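Local coordinates for beta-methylmalyl-CoA dehydratase (Chloroflexus aurantiacus, PDB 4E3E), which catalyses the reversible dehydration of beta-methylmalyl-CoA to mesaconyl-CoA in a glyoxylate assimilation cycle, at residues A316-P321 against A337-F342; P177-A182 against R304-A309; F69-G74 against R223-T228; F10-R15 against V148-P153; F44-S49 against L56-A61. One frame throughout, in Å; residues are numbered along the deposited sequence.

Interaction 1. Residues A316-P321 against A337-F342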
# COMPACT_ATOMS: atom_id res chain seq x y z
N ALA A 316 -0.89 19.27 -16.45
CA ALA A 316 -2.00 18.50 -15.88
C ALA A 316 -3.21 19.40 -15.68
O ALA A 316 -3.08 20.56 -15.26
CB ALA A 316 -1.61 17.81 -14.57
N THR A 317 -4.37 18.86 -15.95
CA THR A 317 -5.61 19.58 -15.77
C THR A 317 -6.56 18.76 -14.96
O THR A 317 -6.42 17.58 -14.87
CB THR A 317 -6.27 19.92 -17.11
OG1 THR A 317 -6.50 18.73 -17.84
CG2 THR A 317 -5.40 20.77 -17.91
N LYS A 318 -7.55 19.39 -14.39
CA LYS A 318 -8.58 18.66 -13.71
C LYS A 318 -9.86 18.70 -14.48
O LYS A 318 -10.26 19.72 -14.96
CB LYS A 318 -8.79 19.14 -12.27
CG LYS A 318 -9.12 20.59 -12.11
CD LYS A 318 -9.80 20.84 -10.78
CE LYS A 318 -8.81 21.40 -9.81
NZ LYS A 318 -9.32 21.51 -8.44
N ASP A 319 -10.48 17.55 -14.61
CA ASP A 319 -11.78 17.45 -15.18
C ASP A 319 -11.80 18.08 -16.55
O ASP A 319 -12.68 18.84 -16.85
CB ASP A 319 -12.81 18.09 -14.27
CG ASP A 319 -12.84 17.46 -12.90
OD1 ASP A 319 -12.36 16.37 -12.70
OD2 ASP A 319 -13.38 18.09 -12.00
N ARG A 320 -10.82 17.76 -17.36
CA ARG A 320 -10.51 18.39 -18.65
C ARG A 320 -11.65 19.18 -19.30
O ARG A 320 -12.72 18.63 -19.59
CB ARG A 320 -9.93 17.37 -19.65
CG ARG A 320 -10.95 16.61 -20.48
CD ARG A 320 -10.29 16.12 -21.76
NE ARG A 320 -9.19 16.99 -22.15
CZ ARG A 320 -8.40 16.78 -23.19
NH1 ARG A 320 -8.58 15.71 -23.95
NH2 ARG A 320 -7.41 17.63 -23.47
N PRO A 321 -11.42 20.49 -19.55
CA PRO A 321 -12.43 21.33 -20.20
C PRO A 321 -12.57 21.04 -21.71
O PRO A 321 -11.89 20.15 -22.23
CB PRO A 321 -11.91 22.76 -19.96
CG PRO A 321 -10.44 22.60 -19.84
CD PRO A 321 -10.21 21.26 -19.19
N ALA A 337 -8.54 25.44 -15.09
CA ALA A 337 -8.49 23.97 -15.07
C ALA A 337 -7.07 23.40 -14.92
O ALA A 337 -6.91 22.22 -14.57
CB ALA A 337 -9.17 23.40 -16.31
N VAL A 338 -6.06 24.23 -15.18
CA VAL A 338 -4.66 23.77 -15.14
C VAL A 338 -4.11 23.75 -13.71
O VAL A 338 -4.15 24.77 -13.00
CB VAL A 338 -3.75 24.63 -16.05
CG1 VAL A 338 -2.29 24.20 -15.91
CG2 VAL A 338 -4.18 24.51 -17.51
N VAL A 339 -3.56 22.60 -13.30
CA VAL A 339 -3.06 22.42 -11.92
C VAL A 339 -1.55 22.25 -11.86
O VAL A 339 -0.94 22.45 -10.80
CB VAL A 339 -3.77 21.25 -11.18
CG1 VAL A 339 -5.26 21.55 -10.96
CG2 VAL A 339 -3.53 19.90 -11.88
N LEU A 340 -0.95 21.91 -13.00
CA LEU A 340 0.49 21.65 -13.06
C LEU A 340 1.04 22.10 -14.39
O LEU A 340 0.47 21.78 -15.44
CB LEU A 340 0.76 20.16 -12.90
CG LEU A 340 2.25 19.80 -12.94
CD1 LEU A 340 2.93 20.34 -11.68
CD2 LEU A 340 2.46 18.29 -13.10
N ASP A 341 2.14 22.84 -14.36
CA ASP A 341 2.93 23.15 -15.54
C ASP A 341 4.34 22.67 -15.24
O ASP A 341 5.07 23.32 -14.50
CB ASP A 341 2.89 24.66 -15.83
CG ASP A 341 3.69 25.05 -17.07
OD1 ASP A 341 4.33 24.16 -17.70
OD2 ASP A 341 3.70 26.25 -17.41
N PHE A 342 4.73 21.53 -15.82
CA PHE A 342 5.94 20.81 -15.42
C PHE A 342 6.88 20.71 -16.62
O PHE A 342 6.49 20.19 -17.66
CB PHE A 342 5.55 19.41 -14.90
CG PHE A 342 6.70 18.60 -14.34
CD1 PHE A 342 7.48 19.07 -13.29
CD2 PHE A 342 6.97 17.31 -14.83
CE1 PHE A 342 8.53 18.30 -12.77
CE2 PHE A 342 8.01 16.53 -14.32
CZ PHE A 342 8.79 17.04 -13.29

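Interaction 2. Residues P177-A182 against R304-A309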
# COMPACT_ATOMS: atom_id res chain seq x y z
N PRO A 177 22.96 7.10 -17.36
CA PRO A 177 23.54 5.98 -16.60
C PRO A 177 23.36 4.61 -17.22
O PRO A 177 23.82 3.62 -16.67
CB PRO A 177 22.75 6.02 -15.29
CG PRO A 177 21.40 6.60 -15.68
CD PRO A 177 21.60 7.45 -16.89
N TYR A 178 22.66 4.55 -18.35
CA TYR A 178 22.48 3.28 -19.04
C TYR A 178 22.80 3.42 -20.52
O TYR A 178 23.04 4.53 -21.01
CB TYR A 178 21.07 2.73 -18.80
CG TYR A 178 19.97 3.74 -18.99
CD1 TYR A 178 19.46 4.01 -20.25
CD2 TYR A 178 19.41 4.41 -17.90
CE1 TYR A 178 18.43 4.93 -20.43
CE2 TYR A 178 18.39 5.33 -18.06
CZ TYR A 178 17.90 5.59 -19.33
OH TYR A 178 16.87 6.50 -19.52
N THR A 179 22.82 2.29 -21.23
CA THR A 179 23.21 2.26 -22.63
C THR A 179 22.21 1.44 -23.41
O THR A 179 21.75 0.40 -22.93
CB THR A 179 24.59 1.60 -22.79
OG1 THR A 179 25.53 2.28 -21.96
CG2 THR A 179 25.05 1.69 -24.24
N VAL A 180 21.90 1.88 -24.62
CA VAL A 180 20.93 1.21 -25.46
C VAL A 180 21.60 0.71 -26.73
O VAL A 180 22.38 1.44 -27.34
CB VAL A 180 19.79 2.17 -25.86
CG1 VAL A 180 18.79 1.46 -26.77
CG2 VAL A 180 19.08 2.69 -24.64
N SER A 181 21.31 -0.52 -27.13
CA SER A 181 21.58 -0.91 -28.51
C SER A 181 20.33 -1.50 -29.12
O SER A 181 19.56 -2.18 -28.43
CB SER A 181 22.77 -1.87 -28.62
OG SER A 181 22.53 -3.07 -27.91
N ALA A 182 20.11 -1.20 -30.40
CA ALA A 182 19.01 -1.77 -31.16
C ALA A 182 18.93 -3.29 -30.98
O ALA A 182 17.85 -3.85 -30.79
CB ALA A 182 19.16 -1.42 -32.63
N ARG A 304 27.32 10.77 -27.27
CA ARG A 304 26.40 9.62 -27.36
C ARG A 304 25.49 9.71 -28.58
O ARG A 304 24.97 10.78 -28.89
CB ARG A 304 25.49 9.54 -26.11
CG ARG A 304 26.18 9.60 -24.76
CD ARG A 304 26.86 8.29 -24.43
NE ARG A 304 25.90 7.19 -24.32
CZ ARG A 304 25.39 6.75 -23.17
NH1 ARG A 304 25.77 7.30 -22.02
NH2 ARG A 304 24.54 5.74 -23.18
N THR A 305 25.26 8.58 -29.24
CA THR A 305 24.27 8.52 -30.33
C THR A 305 23.17 7.48 -30.09
O THR A 305 22.25 7.37 -30.90
CB THR A 305 24.93 8.26 -31.69
OG1 THR A 305 25.70 7.05 -31.61
CG2 THR A 305 25.85 9.44 -32.10
N ASP A 306 23.26 6.73 -28.99
CA ASP A 306 22.28 5.67 -28.65
C ASP A 306 21.04 6.20 -27.92
O ASP A 306 19.97 5.57 -27.94
CB ASP A 306 22.95 4.57 -27.82
CG ASP A 306 23.52 5.09 -26.48
OD1 ASP A 306 24.24 6.13 -26.47
OD2 ASP A 306 23.26 4.45 -25.43
N ILE A 307 21.20 7.35 -27.26
CA ILE A 307 20.19 7.99 -26.44
C ILE A 307 20.24 9.49 -26.71
O ILE A 307 21.31 10.06 -26.89
CB ILE A 307 20.45 7.75 -24.93
CG1 ILE A 307 20.29 6.26 -24.60
CG2 ILE A 307 19.46 8.53 -24.06
CD1 ILE A 307 20.69 5.88 -23.19
N GLY A 308 19.07 10.12 -26.74
CA GLY A 308 18.95 11.56 -26.90
C GLY A 308 18.08 12.14 -25.80
O GLY A 308 17.43 11.40 -25.05
N ALA A 309 18.06 13.46 -25.70
CA ALA A 309 17.21 14.14 -24.73
C ALA A 309 16.05 14.85 -25.40
O ALA A 309 16.16 15.35 -26.52
CB ALA A 309 18.03 15.14 -23.92

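Interaction 3. Residues F69-G74 against R223-T228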
# COMPACT_ATOMS: atom_id res chain seq x y z
N PHE A 69 12.83 11.91 -6.10
CA PHE A 69 12.51 13.32 -5.89
C PHE A 69 11.60 13.57 -4.67
O PHE A 69 11.95 14.41 -3.82
CB PHE A 69 11.95 13.94 -7.17
CG PHE A 69 11.51 15.36 -7.00
CD1 PHE A 69 12.43 16.41 -7.13
CD2 PHE A 69 10.19 15.66 -6.72
CE1 PHE A 69 12.02 17.73 -6.98
CE2 PHE A 69 9.78 16.97 -6.57
CZ PHE A 69 10.70 18.01 -6.69
N HIS A 70 10.47 12.87 -4.58
CA HIS A 70 9.52 13.06 -3.47
C HIS A 70 10.09 12.73 -2.11
O HIS A 70 9.78 13.37 -1.12
CB HIS A 70 8.24 12.29 -3.70
CG HIS A 70 7.53 12.66 -4.98
ND1 HIS A 70 7.41 13.95 -5.38
CD2 HIS A 70 6.91 11.88 -5.95
CE1 HIS A 70 6.74 13.98 -6.55
NE2 HIS A 70 6.43 12.72 -6.90
N ILE A 71 10.95 11.73 -2.06
CA ILE A 71 11.62 11.38 -0.81
C ILE A 71 12.61 12.47 -0.37
O ILE A 71 12.58 12.89 0.80
CB ILE A 71 12.25 9.98 -0.88
CG1 ILE A 71 11.11 8.93 -0.87
CG2 ILE A 71 13.21 9.75 0.29
CD1 ILE A 71 11.55 7.52 -1.18
N VAL A 72 13.47 12.93 -1.29
CA VAL A 72 14.41 14.04 -1.02
C VAL A 72 13.62 15.29 -0.60
O VAL A 72 13.90 15.92 0.44
CB VAL A 72 15.33 14.30 -2.24
CG1 VAL A 72 16.08 15.63 -2.09
CG2 VAL A 72 16.35 13.16 -2.38
N PHE A 73 12.60 15.64 -1.39
CA PHE A 73 11.70 16.76 -1.06
C PHE A 73 11.05 16.60 0.31
O PHE A 73 11.08 17.53 1.12
CB PHE A 73 10.66 16.93 -2.17
CG PHE A 73 9.72 18.10 -1.98
CD1 PHE A 73 8.66 18.05 -1.08
CD2 PHE A 73 9.85 19.25 -2.79
CE1 PHE A 73 7.77 19.13 -0.95
CE2 PHE A 73 8.96 20.31 -2.67
CZ PHE A 73 7.92 20.26 -1.75
N GLY A 74 10.46 15.44 0.56
CA GLY A 74 9.79 15.17 1.84
C GLY A 74 10.65 15.42 3.07
O GLY A 74 10.18 15.99 4.04
N ARG A 223 2.73 10.05 3.05
CA ARG A 223 3.37 9.33 4.18
C ARG A 223 4.55 8.49 3.73
O ARG A 223 5.55 8.35 4.47
CB ARG A 223 2.35 8.47 4.93
CG ARG A 223 1.44 9.28 5.86
CD ARG A 223 0.24 8.46 6.31
NE ARG A 223 -0.38 9.07 7.48
CZ ARG A 223 -1.67 8.98 7.80
NH1 ARG A 223 -2.52 8.30 7.03
NH2 ARG A 223 -2.11 9.59 8.90
N LEU A 224 4.45 7.92 2.53
CA LEU A 224 5.57 7.13 1.98
C LEU A 224 6.80 8.04 1.88
O LEU A 224 7.94 7.60 2.11
CB LEU A 224 5.20 6.54 0.61
CG LEU A 224 6.29 5.71 -0.09
CD1 LEU A 224 6.56 4.41 0.67
CD2 LEU A 224 5.92 5.40 -1.54
N TYR A 225 6.55 9.31 1.54
CA TYR A 225 7.60 10.32 1.40
C TYR A 225 8.03 10.89 2.75
O TYR A 225 9.00 11.67 2.81
CB TYR A 225 7.15 11.46 0.45
CG TYR A 225 6.58 10.95 -0.86
CD1 TYR A 225 7.12 9.81 -1.51
CD2 TYR A 225 5.51 11.59 -1.46
CE1 TYR A 225 6.59 9.33 -2.69
CE2 TYR A 225 4.96 11.14 -2.66
CZ TYR A 225 5.50 10.01 -3.26
OH TYR A 225 4.95 9.58 -4.42
N GLN A 226 7.33 10.50 3.83
CA GLN A 226 7.56 11.06 5.18
C GLN A 226 7.51 12.61 5.10
O GLN A 226 8.30 13.34 5.70
CB GLN A 226 8.84 10.47 5.79
CG GLN A 226 8.67 8.99 6.17
CD GLN A 226 10.01 8.31 6.37
OE1 GLN A 226 10.89 8.45 5.53
NE2 GLN A 226 10.19 7.60 7.49
N ASN A 227 6.55 13.07 4.31
CA ASN A 227 6.27 14.49 4.10
C ASN A 227 5.15 14.82 5.08
O ASN A 227 4.11 14.18 5.09
CB ASN A 227 5.86 14.71 2.62
CG ASN A 227 5.31 16.12 2.32
OD1 ASN A 227 4.79 16.81 3.18
ND2 ASN A 227 5.45 16.54 1.06
N THR A 228 5.39 15.81 5.93
CA THR A 228 4.48 16.07 7.06
C THR A 228 3.59 17.29 6.91
O THR A 228 2.94 17.63 7.90
CB THR A 228 5.25 16.32 8.36
OG1 THR A 228 6.09 17.47 8.19
CG2 THR A 228 6.13 15.11 8.73
O HOH W 1 7.48 14.74 -0.72

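Interaction 4. Residues F10-R15 against V148-P153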
# COMPACT_ATOMS: atom_id res chain seq x y z
N PHE A 10 9.94 29.72 10.59
CA PHE A 10 9.12 30.75 9.96
C PHE A 10 10.06 31.65 9.16
O PHE A 10 11.28 31.50 9.27
CB PHE A 10 8.34 31.55 11.02
CG PHE A 10 7.18 30.79 11.60
CD1 PHE A 10 7.38 29.86 12.62
CD2 PHE A 10 5.89 30.99 11.12
CE1 PHE A 10 6.31 29.15 13.15
CE2 PHE A 10 4.82 30.28 11.65
CZ PHE A 10 5.03 29.36 12.66
N PHE A 11 9.51 32.57 8.35
CA PHE A 11 10.36 33.33 7.42
C PHE A 11 11.54 34.03 8.09
O PHE A 11 12.68 33.91 7.61
CB PHE A 11 9.55 34.32 6.57
CG PHE A 11 10.41 35.14 5.64
CD1 PHE A 11 11.02 34.55 4.52
CD2 PHE A 11 10.63 36.50 5.88
CE1 PHE A 11 11.82 35.30 3.67
CE2 PHE A 11 11.43 37.25 5.03
CZ PHE A 11 12.02 36.65 3.92
N GLU A 12 11.28 34.72 9.20
CA GLU A 12 12.31 35.50 9.91
C GLU A 12 13.38 34.62 10.55
O GLU A 12 14.44 35.11 10.96
CB GLU A 12 11.68 36.45 10.94
CG GLU A 12 10.94 35.79 12.10
CD GLU A 12 9.44 35.62 11.86
OE1 GLU A 12 9.05 35.02 10.83
OE2 GLU A 12 8.66 36.09 12.71
N ASP A 13 13.11 33.32 10.63
CA ASP A 13 14.03 32.36 11.22
C ASP A 13 15.18 31.98 10.30
O ASP A 13 16.21 31.49 10.76
CB ASP A 13 13.29 31.11 11.69
CG ASP A 13 12.25 31.41 12.75
OD1 ASP A 13 12.45 32.34 13.56
OD2 ASP A 13 11.21 30.71 12.77
N PHE A 14 15.01 32.21 9.00
CA PHE A 14 16.00 31.81 8.01
C PHE A 14 17.17 32.79 7.92
O PHE A 14 16.99 34.00 8.05
CB PHE A 14 15.36 31.63 6.63
CG PHE A 14 14.45 30.44 6.53
CD1 PHE A 14 14.97 29.14 6.54
CD2 PHE A 14 13.07 30.61 6.43
CE1 PHE A 14 14.13 28.03 6.45
CE2 PHE A 14 12.22 29.51 6.34
CZ PHE A 14 12.75 28.22 6.35
N ARG A 15 18.37 32.25 7.72
CA ARG A 15 19.56 33.07 7.52
C ARG A 15 20.22 32.72 6.20
O ARG A 15 20.47 31.55 5.91
CB ARG A 15 20.55 32.88 8.67
CG ARG A 15 20.09 33.45 10.00
CD ARG A 15 19.88 34.95 9.94
NE ARG A 15 19.39 35.50 11.20
CZ ARG A 15 18.11 35.50 11.58
NH1 ARG A 15 17.17 35.00 10.80
NH2 ARG A 15 17.78 36.03 12.76
N VAL A 148 6.76 31.62 2.71
CA VAL A 148 6.65 31.18 4.10
C VAL A 148 6.06 32.27 5.00
O VAL A 148 6.40 33.46 4.86
CB VAL A 148 8.02 30.73 4.67
CG1 VAL A 148 7.87 30.14 6.07
CG2 VAL A 148 8.66 29.72 3.74
N ARG A 149 5.19 31.86 5.91
CA ARG A 149 4.63 32.75 6.91
C ARG A 149 5.70 33.34 7.82
O ARG A 149 6.66 32.67 8.20
CB ARG A 149 3.64 32.01 7.81
CG ARG A 149 2.34 31.60 7.15
CD ARG A 149 1.43 30.95 8.18
NE ARG A 149 0.30 30.29 7.55
CZ ARG A 149 0.27 29.01 7.20
NH1 ARG A 149 1.30 28.21 7.43
NH2 ARG A 149 -0.81 28.52 6.62
N LYS A 150 5.51 34.61 8.16
CA LYS A 150 6.23 35.20 9.27
C LYS A 150 5.44 34.87 10.52
O LYS A 150 4.21 34.94 10.52
CB LYS A 150 6.35 36.71 9.10
CG LYS A 150 7.42 37.14 8.11
CD LYS A 150 7.48 38.65 7.95
CE LYS A 150 8.09 39.34 9.17
NZ LYS A 150 8.26 40.80 8.95
N ARG A 151 6.14 34.50 11.59
CA ARG A 151 5.49 34.30 12.88
C ARG A 151 5.08 35.66 13.44
O ARG A 151 3.93 35.85 13.86
CB ARG A 151 6.41 33.56 13.84
CG ARG A 151 5.84 33.32 15.23
CD ARG A 151 6.89 32.70 16.14
NE ARG A 151 8.17 33.40 16.00
CZ ARG A 151 9.21 32.95 15.31
NH1 ARG A 151 9.16 31.76 14.71
NH2 ARG A 151 10.31 33.69 15.23
N ASP A 152 6.01 36.60 13.42
CA ASP A 152 5.76 37.96 13.89
C ASP A 152 5.79 38.95 12.73
O ASP A 152 6.87 39.25 12.21
CB ASP A 152 6.79 38.34 14.96
CG ASP A 152 6.69 39.80 15.40
OD1 ASP A 152 5.59 40.39 15.36
OD2 ASP A 152 7.75 40.36 15.80
N PRO A 153 4.62 39.48 12.32
CA PRO A 153 4.57 40.46 11.23
C PRO A 153 5.56 41.62 11.40
O PRO A 153 6.06 42.15 10.41
CB PRO A 153 3.13 40.99 11.30
CG PRO A 153 2.35 39.85 11.87
CD PRO A 153 3.27 39.19 12.86

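Interaction 5. Residues F44-S49 against L56-A61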
# COMPACT_ATOMS: atom_id res chain seq x y z
N PHE A 44 6.35 2.53 -17.17
CA PHE A 44 7.67 2.65 -17.80
C PHE A 44 8.51 1.41 -17.53
O PHE A 44 8.63 0.97 -16.39
CB PHE A 44 8.39 3.93 -17.36
CG PHE A 44 7.75 5.16 -17.94
CD1 PHE A 44 8.06 5.56 -19.25
CD2 PHE A 44 6.78 5.87 -17.23
CE1 PHE A 44 7.44 6.67 -19.81
CE2 PHE A 44 6.16 6.98 -17.79
CZ PHE A 44 6.49 7.38 -19.08
N ALA A 45 9.04 0.84 -18.61
CA ALA A 45 9.64 -0.50 -18.52
C ALA A 45 10.89 -0.57 -17.66
O ALA A 45 11.15 -1.59 -17.00
CB ALA A 45 9.90 -1.08 -19.91
N LEU A 46 11.64 0.53 -17.66
CA LEU A 46 12.90 0.62 -16.89
C LEU A 46 12.69 0.32 -15.39
O LEU A 46 13.48 -0.40 -14.79
CB LEU A 46 13.55 2.02 -17.07
CG LEU A 46 14.93 2.20 -16.42
CD1 LEU A 46 15.90 1.18 -16.99
CD2 LEU A 46 15.45 3.62 -16.57
N THR A 47 11.61 0.85 -14.80
CA THR A 47 11.41 0.68 -13.37
C THR A 47 10.66 -0.62 -13.02
O THR A 47 10.76 -1.10 -11.90
CB THR A 47 10.69 1.88 -12.76
OG1 THR A 47 9.53 2.14 -13.55
CG2 THR A 47 11.60 3.15 -12.76
N SER A 48 9.94 -1.20 -13.99
CA SER A 48 9.10 -2.39 -13.74
C SER A 48 9.81 -3.72 -13.87
O SER A 48 9.37 -4.71 -13.30
CB SER A 48 7.88 -2.42 -14.66
OG SER A 48 6.92 -1.49 -14.18
N SER A 49 10.91 -3.75 -14.62
CA SER A 49 11.58 -5.00 -14.90
C SER A 49 13.10 -4.96 -14.69
O SER A 49 13.83 -4.21 -15.34
CB SER A 49 11.24 -5.45 -16.33
OG SER A 49 12.05 -6.57 -16.70
N LEU A 56 20.08 -2.85 -20.26
CA LEU A 56 20.58 -1.51 -20.52
C LEU A 56 21.85 -1.23 -19.72
O LEU A 56 22.37 -0.11 -19.75
CB LEU A 56 19.51 -0.46 -20.22
CG LEU A 56 18.19 -0.67 -20.97
CD1 LEU A 56 17.22 0.47 -20.65
CD2 LEU A 56 18.40 -0.82 -22.47
N GLY A 57 22.35 -2.24 -19.02
CA GLY A 57 23.64 -2.14 -18.32
C GLY A 57 23.52 -1.68 -16.87
O GLY A 57 24.51 -1.39 -16.25
N LEU A 58 22.30 -1.60 -16.34
CA LEU A 58 22.09 -1.25 -14.93
C LEU A 58 22.19 -2.50 -14.06
O LEU A 58 22.07 -3.63 -14.56
CB LEU A 58 20.71 -0.59 -14.74
CG LEU A 58 20.56 0.80 -15.38
CD1 LEU A 58 19.16 1.36 -15.16
CD2 LEU A 58 21.61 1.79 -14.88
N GLU A 59 22.41 -2.33 -12.77
CA GLU A 59 22.49 -3.45 -11.85
C GLU A 59 21.19 -4.20 -11.72
O GLU A 59 21.17 -5.40 -11.62
CB GLU A 59 22.93 -2.99 -10.47
CG GLU A 59 24.25 -2.24 -10.44
CD GLU A 59 24.63 -1.78 -9.05
OE1 GLU A 59 24.17 -2.38 -8.07
OE2 GLU A 59 25.40 -0.82 -8.93
N ARG A 60 20.10 -3.46 -11.70
CA ARG A 60 18.78 -4.00 -11.54
C ARG A 60 17.88 -2.83 -11.81
O ARG A 60 18.35 -1.79 -12.12
CB ARG A 60 18.57 -4.52 -10.13
CG ARG A 60 19.01 -3.57 -9.06
CD ARG A 60 18.96 -4.17 -7.67
NE ARG A 60 17.63 -4.54 -7.23
CZ ARG A 60 17.36 -5.13 -6.08
NH1 ARG A 60 16.14 -5.44 -5.75
NH2 ARG A 60 18.34 -5.42 -5.26
N ALA A 61 16.58 -3.00 -11.71
CA ALA A 61 15.70 -1.90 -12.00
C ALA A 61 15.99 -0.81 -11.01
O ALA A 61 16.04 -1.05 -9.85
CB ALA A 61 14.26 -2.34 -11.90

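Interaction 1. Residues A316-P321 against A337-F342
A316 stands opposite two residues, V339 and L340, where strand 316-318 runs antiparallel to strand 338-342: a classic beta bulge in the large sheet of this hot-dog protein. A316 O receives V339 N at 2.9 Å, almost straight at 171°, and a weak bond from L340 N at 3.4 Å. In return A316 N donates to L340 O at 3.0 Å. The extra residue is taken up by V339, whose psi of -18° is far from that of a regular strand. Beyond the bulge, T317 and V338 form a non-hydrogen-bonded pair, and K318 N closes on A337 O at 2.9 Å.

The side chain of V339 can be followed branch by branch. CB lies beside A316 O. From there CG1, anti to the carbonyl carbon (chi1 -65°), reaches K318 CE at 3.7 Å, the two side chains crossing at about a right angle. CG2 turns the other way, to A316 CB at 3.9 Å, and also lies beside A316 O. An alanine here would probably open a gap beside A316 and leave the aliphatic part of K318 freer to move. The amine K318 NZ is held beyond the contact by a salt bridge to D287. A316 and V339 both pack on I253 and L340 on I254, so helix 250-265 covers this face of the sheet. Next to V339, L340 CB also meets A316 CB, at 3.7 Å. At the loop end of the contact, P321, poorly ordered, lies with CD 3.7 Å from A337 CB.

Interaction 2. Residues P177-A182 against R304-A309
I307 brings its CD1 up to the Y178 ring, 3.7 Å from CE1 and oblique to the ring plane, the two side chains crossing at about a right angle. The same methyl lies 3.5 Å from Y178 O. Further back, I307 CG1 meets V180 CG2 at 3.8 Å, so one side chain packs along two alternate residues of the 177-182 loop. Beside this apolar patch runs a polar chain that begins at R304. Bends at chi2 (-76°) and chi3 (-62°) fold the arginine back, and its guanidinium takes the carboxylate of D306 side-on. NE donates to D306 OD1 at 2.9 Å, and NH2 to D306 OD2 at 2.9 Å, each on a syn lone pair. NH2 also donates to Y178 O, 2.9 Å away and close to the guanidinium plane.

In the hot-dog fold this joins the irregular connection after strand 138-149 to the entry of strand 307-318 in the main sheet. Next to the arginine, V180 N meets the anti lone pair of D306 OD2 at 3.0 Å, nearly straight at 173°. OD2 therefore accepts from both sides, and two donors plus the charge of R304 would probably keep the carboxylate ionised. A methionine in place of R304 would probably leave D306 without its countercharge and Y178 O without its donor, the carboxylate still held by V180 N but freer to turn. T179 adds its CG2, 3.5 Å from D306 OD2. At the far end of Y178, the hydroxyl OH is hydrogen-bonded to S270 OG, and the ring also packs on L347 of strand 338-349.

Interaction 3. Residues F69-G74 against R223-T228
H70 and Y225 lie side by side and point the same way. H70 CG is anti to the carbonyl carbon (chi1 -58°), which carries the imidazole along the phenol, while H70 CB lies over the centre of the Y225 ring. This CH-pi contact is close, with CB 3.3 Å from the ring centroid. The imidazole itself is turned oblique to the phenol, planes 41° apart, and its CD2 comes to 3.4 Å from Y225 OH. I71 adds CG1 beside Y225 CD1 at 4.1 Å. N227 has CG anti to its backbone N (chi1 171°), and ND2 lies at the edge of the F73 ring, 4.0 Å from CE1. A water joins the segments, donating to H70 O at 2.7 Å and accepting from N227 ND2. At G74 the backbones come close: CA is 3.7 Å from Y225 O, and a side chain there would run into that oxygen. Q226, with positive phi, leaves the helical conformation in a Schellman motif after helix 215-224. H70 is held further by S255 and Y249, and Y225 OH by Y40. Helix 65-80, which packs through F69, V72 and F73 on strand 138-149 of the hot-dog sheet, thus receives the C-terminal end of helix 215-224 on another side, next to helix 30-40.

Interaction 4. Residues F10-R15 against V148-P153
D13 OD2 is gripped twice, by R151 NH1 from across the contact and by F10 N of its own segment, the latter at 2.7 Å. It belongs to a salt-bridge network of E12, D13 and R151 that fixes the N-terminal 3-10 turn 11-13 to the end of strand 138-149 in the hot-dog sheet. R151 takes D13 end-on: NH1 donates to OD2 at 3.0 Å and NH2 to OD1 at 3.0 Å, with carboxylate and guanidinium only 17° from coplanar. E12 is bent at chi2 (-94°) and offers both oxygens to successive backbone amides, OE1 to R151 N at 3.1 Å and OE2 to D152 N at 2.8 Å, each by a syn lone pair. E12 OE2 also lies over one face of the R151 guanidinium, a long ion pair without an N-H aimed at it. Nearer the strand, F11 N donates to R149 O at 2.9 Å. F11 turns its ring onto L114 and Q116 of strand 104-116, while K150 NZ bonds to A155 O. The F10 ring carries R151 CB over one face, and the guanidinium plane stands at 78° to the ring beyond its CD1 rim, NH1 lying 3.3 Å from F10 CD1.

Interaction 5. Residues F44-S49 against L56-A61
L46 reaches across to L56 and L58 with one methyl. Its CG is anti to the backbone N (chi1 -175°), and CD1 then comes 3.7 Å from L58 CD1 and 4.0 Å from L56 CD1. L58 crosses it at about a right angle, L56 more obliquely. The backbone of L46 takes part too: L46 O lies 3.6 Å from A61 CB and is buried without a hydrogen-bond partner in the model. T47 turns its side chain away and touches through its carbonyl, T47 O lying 3.7 Å from A61 CB.

Both belong to the short helix 45-48, which with helix 50-55 and the loop behind it leads into helix 65-80 of the hot-dog fold. S48 turns away from this contact toward a neighbouring subunit, its OG hydrogen-bonded to Q226 NE2 there. S49 leaves the helical conformation and serves as N-cap of the next helix, its OG taking F52 N. S49 O is the third carbonyl around the A61 methyl, 3.9 Å from CB. A61 N is hydrogen-bonded to T50 OG1, which helps to hold the alanine in place. G57, at a phi of 92°, follows helix 50-55 in a Schellman motif, and the chain then turns so that the CB of L58 points toward helix 45-48. L58 lies about 4 Å, side chain to side chain, from P62 and V98, which by similarity bind the substrate.

Interactions 2 and 5 touch: T179 N lies 2.9 Å from L56 O, probably a hydrogen bond, and Y178 CE2 packs 3.7 Å from L46 CD2. Interactions 1 and 2 share strand 307-318 but stand about 32 Å apart between centres. Interactions 2 and 4 lie on opposite sides of the chain's centre, about 47 Å apart. Interaction 3 approaches interaction 1 to about 6 Å between nearest atoms. Between subunits, Q226 of interaction 3 bonds to S48 of interaction 5 in another copy. The side chains of F73 (interaction 3) and R149 (interaction 4) come to about 4 Å from those of N87 and I85 respectively, substrate binders inferred by similarity.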